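Molybdenum ABC transporter, periplasmic molybdenum-binding protein (Vibrio cholerae, PDB 4RXL) binds tungstate and probably molybdate in the periplasm, as the solute-binding component (ModA) of an ABC transporter. Local coordinates at residues Asn151-Ala156 with Ile169-Asp174; Gly38-Leu43 with Ala123-Met128; Leu116-Val121 with Ser145-Thr150. All coordinates share one frame; numbering follows the deposited sequence.

Contact 1: Asn151-Ala156 with Ile169-Asp174; sequences NNVRLA and IVYKTD. With WO4 (tungstate(VI)ion), chain B.
This contact belongs to the tungstate pocket of a periplasmic binding protein, where a helix N-terminus meets an oxyanion. Val153 opens helix 153-161, and its backbone N donates to O1 of the ion at 2.6 Å, nearly straight at 168°. Tyr171 OH, from the end of strand 168-171, donates to O2 of the tungstate at 2.6 Å, with that oxygen at the ring edge. Val153 CB and CG1 lie near O1, and CG1 also meets the ring edge at Tyr171 CE2, 3.8 Å away. Its other branch, CG2, is anti to the backbone N and meets CG1 of Val170 at 3.9 Å. Asn152 caps the helix: its OD1 accepts from N of Leu155 at 3.0 Å. Arg154 folds at chi2, and its NE forms a salt bridge with Asp174 OD1 at 2.7 Å. OD1 lies in the guanidinium plane, but NE comes from above the carboxylate plane; the planes are 84° apart. Arg154 NH1 is hydrogen-bonded to Asn16 OD1. A water donates to Asp174 OD1 and accepts from Arg154 NH2 and Thr173 OG1. Asp174 OD2 uses its anti lone pair for Tyr171 N. Strand 168-171 pairs with strand 78-91, while Val153 and Tyr171 both pack on Ala126 of helix 125-137.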
ATOM      1  N   ASN A 151       9.106  -4.536  -6.289  1.00 20.59           N
ATOM      2  CA  ASN A 151       9.548  -3.581  -5.253  1.00 19.05           C
ATOM      3  C   ASN A 151       8.439  -2.780  -4.560  1.00 16.76           C
ATOM      4  O   ASN A 151       8.666  -2.175  -3.493  1.00 19.71           O
ATOM      5  CB  ASN A 151      10.539  -2.568  -5.839  1.00 20.03           C
ATOM      6  CG  ASN A 151      11.821  -3.196  -6.279  1.00 28.52           C
ATOM      7  OD1 ASN A 151      12.019  -4.392  -6.137  1.00 36.14           O
ATOM      8  ND2 ASN A 151      12.693  -2.393  -6.853  1.00 32.10           N
ATOM      9  N   ASN A 152       7.247  -2.728  -5.159  1.00 16.61           N
ATOM     10  CA  ASN A 152       6.104  -2.086  -4.532  1.00 14.21           C
ATOM     11  C   ASN A 152       4.824  -2.615  -5.127  1.00 15.43           C
ATOM     12  O   ASN A 152       4.865  -3.314  -6.154  1.00 15.26           O
ATOM     13  CB  ASN A 152       6.207  -0.552  -4.608  1.00 14.83           C
ATOM     14  CG  ASN A 152       6.077  -0.011  -6.002  1.00 14.81           C
ATOM     15  OD1 ASN A 152       5.041  -0.216  -6.666  1.00 17.96           O
ATOM     16  ND2 ASN A 152       7.056   0.737  -6.437  1.00 18.20           N
ATOM     17  N   VAL A 153       3.711  -2.312  -4.460  1.00 16.43           N
ATOM     18  CA  VAL A 153       2.435  -2.872  -4.851  1.00 14.36           C
ATOM     19  C   VAL A 153       1.976  -2.384  -6.226  1.00 15.35           C
ATOM     20  O   VAL A 153       1.284  -3.113  -6.919  1.00 17.70           O
ATOM     21  CB  VAL A 153       1.388  -2.635  -3.768  1.00 13.80           C
ATOM     22  CG1 VAL A 153       0.906  -1.208  -3.719  1.00 15.47           C
ATOM     23  CG2 VAL A 153       0.235  -3.607  -3.951  1.00 13.47           C
ATOM     24  N   ARG A 154       2.357  -1.180  -6.651  1.00 15.26           N
ATOM     25  CA  ARG A 154       1.952  -0.717  -7.959  1.00 17.03           C
ATOM     26  C   ARG A 154       2.679  -1.442  -9.082  1.00 19.08           C
ATOM     27  O   ARG A 154       2.130  -1.601 -10.168  1.00 21.64           O
ATOM     28  CB  ARG A 154       2.065   0.804  -8.039  1.00 17.35           C
ATOM     29  CG  ARG A 154       1.059   1.519  -7.135  1.00 16.47           C
ATOM     30  CD  ARG A 154      -0.378   1.313  -7.588  1.00 25.70           C
ATOM     31  NE  ARG A 154      -1.395   2.047  -6.818  1.00 24.37           N
ATOM     32  CZ  ARG A 154      -1.827   3.271  -7.101  1.00 27.04           C
ATOM     33  NH1 ARG A 154      -1.330   3.938  -8.135  1.00 24.04           N
ATOM     34  NH2 ARG A 154      -2.761   3.838  -6.337  1.00 26.24           N
ATOM     35  N   LEU A 155       3.895  -1.912  -8.824  1.00 15.96           N
ATOM     36  CA  LEU A 155       4.606  -2.701  -9.821  1.00 18.55           C
ATOM     37  C   LEU A 155       3.981  -4.088  -9.924  1.00 19.80           C
ATOM     38  O   LEU A 155       3.990  -4.684 -10.987  1.00 24.50           O
ATOM     39  CB  LEU A 155       6.086  -2.778  -9.482  1.00 18.46           C
ATOM     40  CG  LEU A 155       6.848  -1.442  -9.648  1.00 20.08           C
ATOM     41  CD1 LEU A 155       8.217  -1.540  -8.989  1.00 25.41           C
ATOM     42  CD2 LEU A 155       6.999  -0.999 -11.099  1.00 19.23           C
ATOM     43  N   ALA A 156       3.465  -4.595  -8.797  1.00 17.05           N
ATOM     44  CA  ALA A 156       2.695  -5.837  -8.819  1.00 17.81           C
ATOM     45  C   ALA A 156       1.416  -5.647  -9.638  1.00 18.05           C
ATOM     46  O   ALA A 156       1.086  -6.471 -10.501  1.00 22.18           O
ATOM     47  CB  ALA A 156       2.354  -6.272  -7.400  1.00 18.25           C
ATOM     48  N   ILE A 169      -1.858  -9.971  -5.939  1.00 17.77           N
ATOM     49  CA  ILE A 169      -2.407  -9.533  -4.666  1.00 16.38           C
ATOM     50  C   ILE A 169      -2.027  -8.068  -4.436  1.00 16.77           C
ATOM     51  O   ILE A 169      -0.874  -7.725  -4.316  1.00 16.33           O
ATOM     52  CB  ILE A 169      -1.976 -10.436  -3.496  1.00 16.73           C
ATOM     53  CG1 ILE A 169      -2.517 -11.845  -3.700  1.00 18.51           C
ATOM     54  CG2 ILE A 169      -2.509  -9.865  -2.179  1.00 14.68           C
ATOM     55  CD1 ILE A 169      -1.905 -12.869  -2.769  1.00 20.26           C
ATOM     56  N   VAL A 170      -3.041  -7.210  -4.374  1.00 14.70           N
ATOM     57  CA  VAL A 170      -2.867  -5.800  -4.231  1.00 14.55           C
ATOM     58  C   VAL A 170      -3.892  -5.284  -3.221  1.00 14.27           C
ATOM     59  O   VAL A 170      -4.692  -6.055  -2.670  1.00 15.10           O
ATOM     60  CB  VAL A 170      -2.972  -5.041  -5.576  1.00 15.56           C
ATOM     61  CG1 VAL A 170      -1.909  -5.495  -6.561  1.00 18.64           C
ATOM     62  CG2 VAL A 170      -4.359  -5.187  -6.164  1.00 19.68           C
ATOM     63  N   TYR A 171      -3.892  -3.972  -2.982  1.00 13.54           N
ATOM     64  CA  TYR A 171      -4.956  -3.392  -2.185  1.00 14.37           C
ATOM     65  C   TYR A 171      -6.199  -3.116  -3.001  1.00 13.14           C
ATOM     66  O   TYR A 171      -6.160  -2.962  -4.225  1.00 17.23           O
ATOM     67  CB  TYR A 171      -4.499  -2.118  -1.499  1.00 13.57           C
ATOM     68  CG  TYR A 171      -3.236  -2.262  -0.698  1.00 12.78           C
ATOM     69  CD1 TYR A 171      -3.280  -2.853   0.551  1.00 13.35           C
ATOM     70  CD2 TYR A 171      -2.021  -1.754  -1.141  1.00 12.92           C
ATOM     71  CE1 TYR A 171      -2.119  -2.966   1.330  1.00 15.06           C
ATOM     72  CE2 TYR A 171      -0.875  -1.839  -0.365  1.00 11.90           C
ATOM     73  CZ  TYR A 171      -0.943  -2.430   0.872  1.00 12.59           C
ATOM     74  OH  TYR A 171       0.167  -2.611   1.623  1.00 14.39           O
ATOM     75  N   LYS A 172      -7.329  -3.061  -2.307  1.00 15.40           N
ATOM     76  CA  LYS A 172      -8.617  -2.692  -2.873  1.00 17.01           C
ATOM     77  C   LYS A 172      -8.503  -1.382  -3.637  1.00 20.14           C
ATOM     78  O   LYS A 172      -9.012  -1.264  -4.748  1.00 20.02           O
ATOM     79  CB  LYS A 172      -9.670  -2.589  -1.762  1.00 19.62           C
ATOM     80  CG  LYS A 172     -11.015  -2.009  -2.164  1.00 32.48           C
ATOM     81  CD  LYS A 172     -11.823  -2.948  -3.016  1.00 45.11           C
ATOM     82  CE  LYS A 172     -13.250  -2.434  -3.158  1.00 46.64           C
ATOM     83  NZ  LYS A 172     -13.930  -2.265  -1.835  1.00 47.60           N
ATOM     84  N   THR A 173      -7.792  -0.416  -3.070  1.00 17.92           N
ATOM     85  CA  THR A 173      -7.646   0.906  -3.707  1.00 16.90           C
ATOM     86  C   THR A 173      -6.860   0.832  -5.003  1.00 18.88           C
ATOM     87  O   THR A 173      -7.100   1.619  -5.915  1.00 20.11           O
ATOM     88  CB  THR A 173      -6.994   1.909  -2.757  1.00 14.75           C
ATOM     89  OG1 THR A 173      -5.764   1.349  -2.319  1.00 17.39           O
ATOM     90  CG2 THR A 173      -7.887   2.221  -1.569  1.00 20.81           C
ATOM     91  N   ASP A 174      -5.933  -0.119  -5.126  1.00 18.04           N
ATOM     92  CA  ASP A 174      -5.147  -0.248  -6.362  1.00 18.82           C
ATOM     93  C   ASP A 174      -6.057  -0.794  -7.467  1.00 23.21           C
ATOM     94  O   ASP A 174      -6.080  -0.286  -8.587  1.00 22.55           O
ATOM     95  CB  ASP A 174      -3.957  -1.187  -6.176  1.00 20.50           C
ATOM     96  CG  ASP A 174      -3.004  -0.747  -5.097  1.00 23.11           C
ATOM     97  OD1 ASP A 174      -2.604   0.441  -5.055  1.00 22.54           O
ATOM     98  OD2 ASP A 174      -2.643  -1.610  -4.298  1.00 17.55           O
TER
HETATM   99  W   WO4 B 301       3.194  -0.493  -0.473  1.00 14.46           W
HETATM  100  O1  WO4 B 301       4.047  -0.885  -2.253  1.00 15.60           O
HETATM  101  O2  WO4 B 301       2.401  -2.115   0.488  1.00 18.95           O
HETATM  102  O3  WO4 B 301       4.599   0.358   0.764  1.00 14.10           O
HETATM  103  O4  WO4 B 301       1.629   0.827  -0.734  1.00 13.75           O
HETATM  104  O   HOH W   1      -3.988   2.358  -4.003  1.00 18.25           O

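Contact 2: Gly38-Leu43 with Ala123-Met128; sequences GGSSSL and AVPAGM. With WO4 (tungstate(VI)ion), chain B.
The pyrrolidine ring of Pro125 sits against Ser40 and the tungstate. Its CG meets both CB and OG of Ser40, the latter at 3.6 Å. CD lies beside Ser40 CB and O3 of the tungstate, and CB turns to O2 of the ion. Trp63 and Ala59 also touch this proline. The motif is a pair of helix N-termini converging on an oxyanion, as in ModA-type binding proteins. Helix 40-49 starts after Gly39 and helix 125-137 after Val124, so both helix ends would add favourable positive potential around the anion.

Ser40 holds O3 of the tungstate twice. Its N donates to O3 at 2.6 Å, and its OG donates to the same oxygen at a very short 2.4 Å. OG sits beside its own backbone N (chi1 -56°), which brings both donors to one oxygen. Ala59 N is a further partner of OG. On the other helix, Ala126 N donates to O2 at 2.6 Å, a rather bent bond of 131°. CG1 of Val124 adds an apolar wall near O1.

Away from the ion, Ser41 carries the contact. Ser41 CB lies 3.3 Å from Ala123 O, a carbonyl hydrogen-bonded to Trp63 NE1, and 3.7 Å from Ala123 CB. Gly39 CA lies 4.4 Å from Val124 CG1. The Ser41 hydroxyl is in the crowded position between its backbone N and carbonyl carbon, and from there OG touches Val124 CG2 at 3.6 Å.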
ATOM      1  N   GLY A  38       7.095   4.853  -3.249  1.00 16.54           N
ATOM      2  CA  GLY A  38       7.838   3.605  -3.337  1.00 15.43           C
ATOM      3  C   GLY A  38       7.376   2.663  -2.260  1.00 15.95           C
ATOM      4  O   GLY A  38       6.414   2.937  -1.494  1.00 15.68           O
ATOM      5  N   GLY A  39       7.989   1.504  -2.186  1.00 15.87           N
ATOM      6  CA  GLY A  39       7.593   0.534  -1.161  1.00 13.11           C
ATOM      7  C   GLY A  39       7.960   1.141   0.189  1.00 15.70           C
ATOM      8  O   GLY A  39       9.004   1.806   0.338  1.00 16.42           O
ATOM      9  N   SER A  40       7.104   0.913   1.181  1.00 15.16           N
ATOM     10  CA  SER A  40       7.218   1.582   2.477  1.00 14.28           C
ATOM     11  C   SER A  40       8.554   1.247   3.135  1.00 13.24           C
ATOM     12  O   SER A  40       9.179   2.094   3.799  1.00 16.51           O
ATOM     13  CB  SER A  40       6.082   1.213   3.413  1.00 14.18           C
ATOM     14  OG  SER A  40       4.817   1.496   2.840  1.00 15.17           O
ATOM     15  N   SER A  41       9.012   0.004   2.952  1.00 14.69           N
ATOM     16  CA  SER A  41      10.300  -0.458   3.506  1.00 16.73           C
ATOM     17  C   SER A  41      11.483   0.277   2.905  1.00 17.41           C
ATOM     18  O   SER A  41      12.375   0.765   3.615  1.00 21.18           O
ATOM     19  CB  SER A  41      10.420  -1.956   3.247  1.00 20.42           C
ATOM     20  OG  SER A  41       9.984  -2.219   1.920  1.00 23.03           O
ATOM     21  N   SER A  42      11.484   0.395   1.590  1.00 18.54           N
ATOM     22  CA  SER A  42      12.544   1.108   0.949  1.00 16.71           C
ATOM     23  C   SER A  42      12.577   2.613   1.348  1.00 15.44           C
ATOM     24  O   SER A  42      13.640   3.166   1.629  1.00 16.13           O
ATOM     25  CB  SER A  42      12.410   0.951  -0.546  1.00 21.70           C
ATOM     26  OG  SER A  42      13.496   1.600  -1.204  1.00 44.08           O
ATOM     27  N   LEU A  43      11.383   3.218   1.413  1.00 15.49           N
ATOM     28  CA  LEU A  43      11.298   4.627   1.804  1.00 14.61           C
ATOM     29  C   LEU A  43      11.846   4.820   3.204  1.00 13.69           C
ATOM     30  O   LEU A  43      12.647   5.734   3.462  1.00 17.01           O
ATOM     31  CB  LEU A  43       9.858   5.110   1.721  1.00 17.15           C
ATOM     32  CG  LEU A  43       9.220   5.102   0.337  1.00 20.77           C
ATOM     33  CD1 LEU A  43       7.744   5.445   0.438  1.00 21.69           C
ATOM     34  CD2 LEU A  43       9.906   6.073  -0.580  1.00 19.86           C
ATOM     35  N   ALA A 123       9.456  -7.580   3.240  1.00 22.44           N
ATOM     36  CA  ALA A 123       9.561  -6.195   3.716  1.00 25.93           C
ATOM     37  C   ALA A 123       8.497  -5.210   3.227  1.00 24.15           C
ATOM     38  O   ALA A 123       8.177  -4.272   3.944  1.00 22.13           O
ATOM     39  CB  ALA A 123      10.937  -5.645   3.401  1.00 28.05           C
ATOM     40  N   VAL A 124       7.965  -5.378   2.019  1.00 18.08           N
ATOM     41  CA  VAL A 124       6.972  -4.423   1.521  1.00 16.69           C
ATOM     42  C   VAL A 124       5.617  -4.741   2.124  1.00 16.95           C
ATOM     43  O   VAL A 124       5.190  -5.899   2.018  1.00 17.04           O
ATOM     44  CB  VAL A 124       6.865  -4.411  -0.024  1.00 14.86           C
ATOM     45  CG1 VAL A 124       5.801  -3.418  -0.452  1.00 15.55           C
ATOM     46  CG2 VAL A 124       8.217  -4.071  -0.613  1.00 20.96           C
ATOM     47  N   PRO A 125       4.907  -3.741   2.700  1.00 14.50           N
ATOM     48  CA  PRO A 125       3.656  -4.085   3.384  1.00 13.61           C
ATOM     49  C   PRO A 125       2.698  -4.945   2.571  1.00 14.89           C
ATOM     50  O   PRO A 125       2.215  -5.951   3.078  1.00 16.36           O
ATOM     51  CB  PRO A 125       3.059  -2.723   3.747  1.00 14.28           C
ATOM     52  CG  PRO A 125       4.297  -1.908   4.012  1.00 17.20           C
ATOM     53  CD  PRO A 125       5.286  -2.341   2.933  1.00 16.89           C
ATOM     54  N   ALA A 126       2.488  -4.620   1.298  1.00 13.60           N
ATOM     55  CA  ALA A 126       1.545  -5.410   0.512  1.00 16.11           C
ATOM     56  C   ALA A 126       2.000  -6.858   0.360  1.00 17.62           C
ATOM     57  O   ALA A 126       1.168  -7.766   0.257  1.00 17.05           O
ATOM     58  CB  ALA A 126       1.371  -4.800  -0.867  1.00 14.99           C
ATOM     59  N   GLY A 127       3.313  -7.075   0.255  1.00 17.84           N
ATOM     60  CA  GLY A 127       3.859  -8.445   0.245  1.00 15.86           C
ATOM     61  C   GLY A 127       3.706  -9.162   1.586  1.00 14.88           C
ATOM     62  O   GLY A 127       3.416 -10.360   1.614  1.00 18.54           O
ATOM     63  N   MET A 128       3.982  -8.463   2.685  1.00 17.59           N
ATOM     64  CA  MET A 128       3.823  -9.032   4.026  1.00 17.70           C
ATOM     65  C   MET A 128       2.367  -9.433   4.288  1.00 18.47           C
ATOM     66  O   MET A 128       2.105 -10.548   4.797  1.00 17.97           O
ATOM     67  CB  MET A 128       4.283  -8.064   5.107  1.00 18.22           C
ATOM     68  CG  MET A 128       5.772  -7.704   5.067  1.00 18.39           C
ATOM     69  SD  MET A 128       6.317  -6.307   6.139  1.00 23.17           S
ATOM     70  CE  MET A 128       5.861  -6.904   7.755  1.00 29.72           C
TER
HETATM   71  W   WO4 B 301       3.194  -0.493  -0.473  1.00 14.46           W
HETATM   72  O1  WO4 B 301       4.047  -0.885  -2.253  1.00 15.60           O
HETATM   73  O2  WO4 B 301       2.401  -2.115   0.488  1.00 18.95           O
HETATM   74  O3  WO4 B 301       4.599   0.358   0.764  1.00 14.10           O
HETATM   75  O4  WO4 B 301       1.629   0.827  -0.734  1.00 13.75           O

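Contact 3: Leu116-Val121 with Ser145-Thr150; sequences LAVAQV and SRLAQT
Leu116, Val118, Leu147 and Val121 form the apolar centre, on one side of two paired strands. The two leucines run alongside each other from the same face, with CD2 of Leu116 4.1 Å from CD2 of Leu147. Val118 CG2 rests against CB of Leu147. Val121 arrives from beyond the strand end and meets Leu147 tip to tip, CG1 to CD1, at 4.0 Å. Trp107 and Leu111 of helix 104-111 cover Leu116, and Trp140 covers Val121 and Leu147. Ala117 and Ala148 lie on the other side of the sheet, where Ala117 touches Val160 of helix 153-161.

The backbones of 116-119 and 147-150 run parallel, their axes 30° apart. Leu116 N donates to Arg146 O, and Ala148 N to Leu116 O at 2.8 Å. Val118 N then donates to Ala148 O at a nearly straight 173°, and Thr150 N donates to Val118 O. Gln120 N continues the ladder to Thr150 O at 2.8 Å, although it lies past the strand. Gln149 CA makes a CA-H...O contact with Val118 O, 3.2 Å away.

The polar edge belongs to Gln149. Its side chain runs extended beyond CG, alongside Val118, and its OE1 accepts from Val121 N at 2.9 Å. The bond is nearly straight, 168°, and the donor lies in the plane of the Gln149 side-chain carbonyl. Gln120 crosses Gln149 obliquely, while its own OE1 accepts from Asp122 N. Thr150 OG1 is hydrogen-bonded to Asn152 O, tying the strand end to the next turn. Two adjacent parallel strands joined through helices 125-137 and 140-143 make a beta-alpha-beta crossover, typical of the alpha/beta lobes of periplasmic binding proteins.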
ATOM      1  N   LEU A 116       2.365 -15.607  -9.499  1.00 26.03           N
ATOM      2  CA  LEU A 116       1.491 -14.715  -8.741  1.00 25.09           C
ATOM      3  C   LEU A 116       2.212 -13.400  -8.456  1.00 22.55           C
ATOM      4  O   LEU A 116       3.279 -13.397  -7.823  1.00 24.48           O
ATOM      5  CB  LEU A 116       1.099 -15.372  -7.410  1.00 28.40           C
ATOM      6  CG  LEU A 116       0.184 -14.643  -6.435  1.00 23.32           C
ATOM      7  CD1 LEU A 116      -1.202 -14.374  -6.996  1.00 26.17           C
ATOM      8  CD2 LEU A 116       0.085 -15.474  -5.154  1.00 27.76           C
ATOM      9  N   ALA A 117       1.634 -12.291  -8.907  1.00 21.79           N
ATOM     10  CA  ALA A 117       2.243 -10.977  -8.693  1.00 21.56           C
ATOM     11  C   ALA A 117       2.005 -10.510  -7.272  1.00 19.97           C
ATOM     12  O   ALA A 117       0.857 -10.384  -6.825  1.00 20.71           O
ATOM     13  CB  ALA A 117       1.701  -9.959  -9.679  1.00 20.16           C
ATOM     14  N   VAL A 118       3.089 -10.246  -6.558  1.00 22.31           N
ATOM     15  CA  VAL A 118       3.015  -9.701  -5.206  1.00 17.49           C
ATOM     16  C   VAL A 118       4.184  -8.762  -4.978  1.00 19.08           C
ATOM     17  O   VAL A 118       5.199  -8.868  -5.687  1.00 19.87           O
ATOM     18  CB  VAL A 118       3.086 -10.793  -4.119  1.00 21.27           C
ATOM     19  CG1 VAL A 118       1.916 -11.763  -4.239  1.00 26.89           C
ATOM     20  CG2 VAL A 118       4.426 -11.532  -4.156  1.00 23.32           C
ATOM     21  N   ALA A 119       4.040  -7.840  -4.020  1.00 18.00           N
ATOM     22  CA  ALA A 119       5.197  -7.040  -3.593  1.00 20.06           C
ATOM     23  C   ALA A 119       6.110  -7.914  -2.722  1.00 20.33           C
ATOM     24  O   ALA A 119       5.681  -8.955  -2.220  1.00 19.77           O
ATOM     25  CB  ALA A 119       4.795  -5.778  -2.874  1.00 18.84           C
ATOM     26  N   GLN A 120       7.383  -7.531  -2.613  1.00 19.85           N
ATOM     27  CA  GLN A 120       8.387  -8.325  -1.896  1.00 20.90           C
ATOM     28  C   GLN A 120       7.834  -8.708  -0.516  1.00 20.14           C
ATOM     29  O   GLN A 120       7.519  -7.859   0.286  1.00 20.68           O
ATOM     30  CB  GLN A 120       9.712  -7.550  -1.757  1.00 22.32           C
ATOM     31  CG  GLN A 120      10.969  -8.425  -1.691  1.00 30.82           C
ATOM     32  CD  GLN A 120      11.105  -9.165  -0.372  1.00 62.15           C
ATOM     33  OE1 GLN A 120      11.003  -8.555   0.700  1.00 41.94           O
ATOM     34  NE2 GLN A 120      11.324 -10.487  -0.438  1.00 38.91           N
ATOM     35  N   VAL A 121       7.769 -10.009  -0.263  1.00 17.42           N
ATOM     36  CA  VAL A 121       6.985 -10.543   0.860  1.00 18.65           C
ATOM     37  C   VAL A 121       7.621 -10.393   2.232  1.00 20.73           C
ATOM     38  O   VAL A 121       6.936 -10.558   3.245  1.00 24.15           O
ATOM     39  CB  VAL A 121       6.602 -12.026   0.648  1.00 22.34           C
ATOM     40  CG1 VAL A 121       5.767 -12.214  -0.609  1.00 23.44           C
ATOM     41  CG2 VAL A 121       7.836 -12.913   0.592  1.00 24.71           C
ATOM     42  N   SER A 145       7.078 -20.775  -4.103  1.00 33.46           N
ATOM     43  CA  SER A 145       7.986 -20.880  -5.238  1.00 41.82           C
ATOM     44  C   SER A 145       7.425 -20.352  -6.565  1.00 40.44           C
ATOM     45  O   SER A 145       8.070 -20.527  -7.610  1.00 38.30           O
ATOM     46  CB  SER A 145       8.387 -22.349  -5.409  1.00 41.15           C
ATOM     47  OG  SER A 145       7.248 -23.179  -5.642  1.00 42.47           O
ATOM     48  N   ARG A 146       6.251 -19.705  -6.524  1.00 34.70           N
ATOM     49  CA  ARG A 146       5.508 -19.329  -7.734  1.00 34.66           C
ATOM     50  C   ARG A 146       5.150 -17.848  -7.708  1.00 31.26           C
ATOM     51  O   ARG A 146       4.145 -17.453  -8.286  1.00 30.42           O
ATOM     52  CB  ARG A 146       4.202 -20.139  -7.855  1.00 34.09           C
ATOM     53  CG  ARG A 146       4.338 -21.649  -7.719  1.00 46.61           C
ATOM     54  CD  ARG A 146       4.551 -22.332  -9.054  1.00 53.28           C
ATOM     55  NE  ARG A 146       3.331 -22.995  -9.527  1.00 78.71           N
ATOM     56  CZ  ARG A 146       2.627 -22.657 -10.610  1.00 80.80           C
ATOM     57  NH1 ARG A 146       2.994 -21.641 -11.391  1.00 58.62           N
ATOM     58  NH2 ARG A 146       1.540 -23.359 -10.924  1.00 64.64           N
ATOM     59  N   LEU A 147       5.971 -17.040  -7.036  1.00 28.63           N
ATOM     60  CA  LEU A 147       5.758 -15.597  -6.935  1.00 24.98           C
ATOM     61  C   LEU A 147       6.592 -14.820  -7.952  1.00 28.65           C
ATOM     62  O   LEU A 147       7.729 -15.183  -8.244  1.00 36.69           O
ATOM     63  CB  LEU A 147       6.149 -15.091  -5.538  1.00 26.72           C
ATOM     64  CG  LEU A 147       5.581 -15.844  -4.340  1.00 29.46           C
ATOM     65  CD1 LEU A 147       6.211 -15.327  -3.060  1.00 30.13           C
ATOM     66  CD2 LEU A 147       4.065 -15.713  -4.289  1.00 32.99           C
ATOM     67  N   ALA A 148       6.023 -13.719  -8.448  1.00 29.37           N
ATOM     68  CA  ALA A 148       6.778 -12.670  -9.106  1.00 25.85           C
ATOM     69  C   ALA A 148       6.777 -11.489  -8.153  1.00 25.77           C
ATOM     70  O   ALA A 148       5.769 -10.791  -8.013  1.00 22.72           O
ATOM     71  CB  ALA A 148       6.158 -12.309 -10.447  1.00 27.87           C
ATOM     72  N   GLN A 149       7.885 -11.313  -7.436  1.00 22.73           N
ATOM     73  CA  GLN A 149       7.932 -10.314  -6.368  1.00 23.05           C
ATOM     74  C   GLN A 149       8.458  -9.001  -6.920  1.00 22.21           C
ATOM     75  O   GLN A 149       9.452  -8.971  -7.626  1.00 26.91           O
ATOM     76  CB  GLN A 149       8.809 -10.766  -5.204  1.00 25.04           C
ATOM     77  CG  GLN A 149       8.339 -12.047  -4.533  1.00 22.48           C
ATOM     78  CD  GLN A 149       9.133 -12.377  -3.272  1.00 27.72           C
ATOM     79  OE1 GLN A 149       9.142 -11.606  -2.294  1.00 24.16           O
ATOM     80  NE2 GLN A 149       9.797 -13.527  -3.287  1.00 31.18           N
ATOM     81  N   THR A 150       7.756  -7.919  -6.586  1.00 21.23           N
ATOM     82  CA  THR A 150       8.073  -6.594  -7.085  1.00 19.32           C
ATOM     83  C   THR A 150       8.455  -5.656  -5.945  1.00 18.22           C
ATOM     84  O   THR A 150       8.169  -5.920  -4.765  1.00 20.83           O
ATOM     85  CB  THR A 150       6.858  -6.003  -7.820  1.00 20.43           C
ATOM     86  OG1 THR A 150       5.789  -5.829  -6.882  1.00 21.10           O
ATOM     87  CG2 THR A 150       6.434  -6.909  -8.934  1.00 24.47           C
TER

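The contact centres lie 10 to 12 Å apart. Contacts 1 and 2 meet the tungstate with different helix ends; contact 3 lies behind them and has no bond to it. Each strand of contact 3 ends near the pocket and leads through a short loop to a helix, 125-137 or 153-161, whose N-terminus faces the anion. Ala119 packs against Val124. Ile169 N lies 2.9 Å from Ala117 O, a backbone hydrogen bond joining contacts 1 and 3. Along the chain, contacts 2 and 3 interleave, and both close before contact 1 opens. Contact 2 sets 38-43, at the end of strand 33-38, against 123-128, so the anion is held between two parts of the fold, as expected for a two-lobed binding protein.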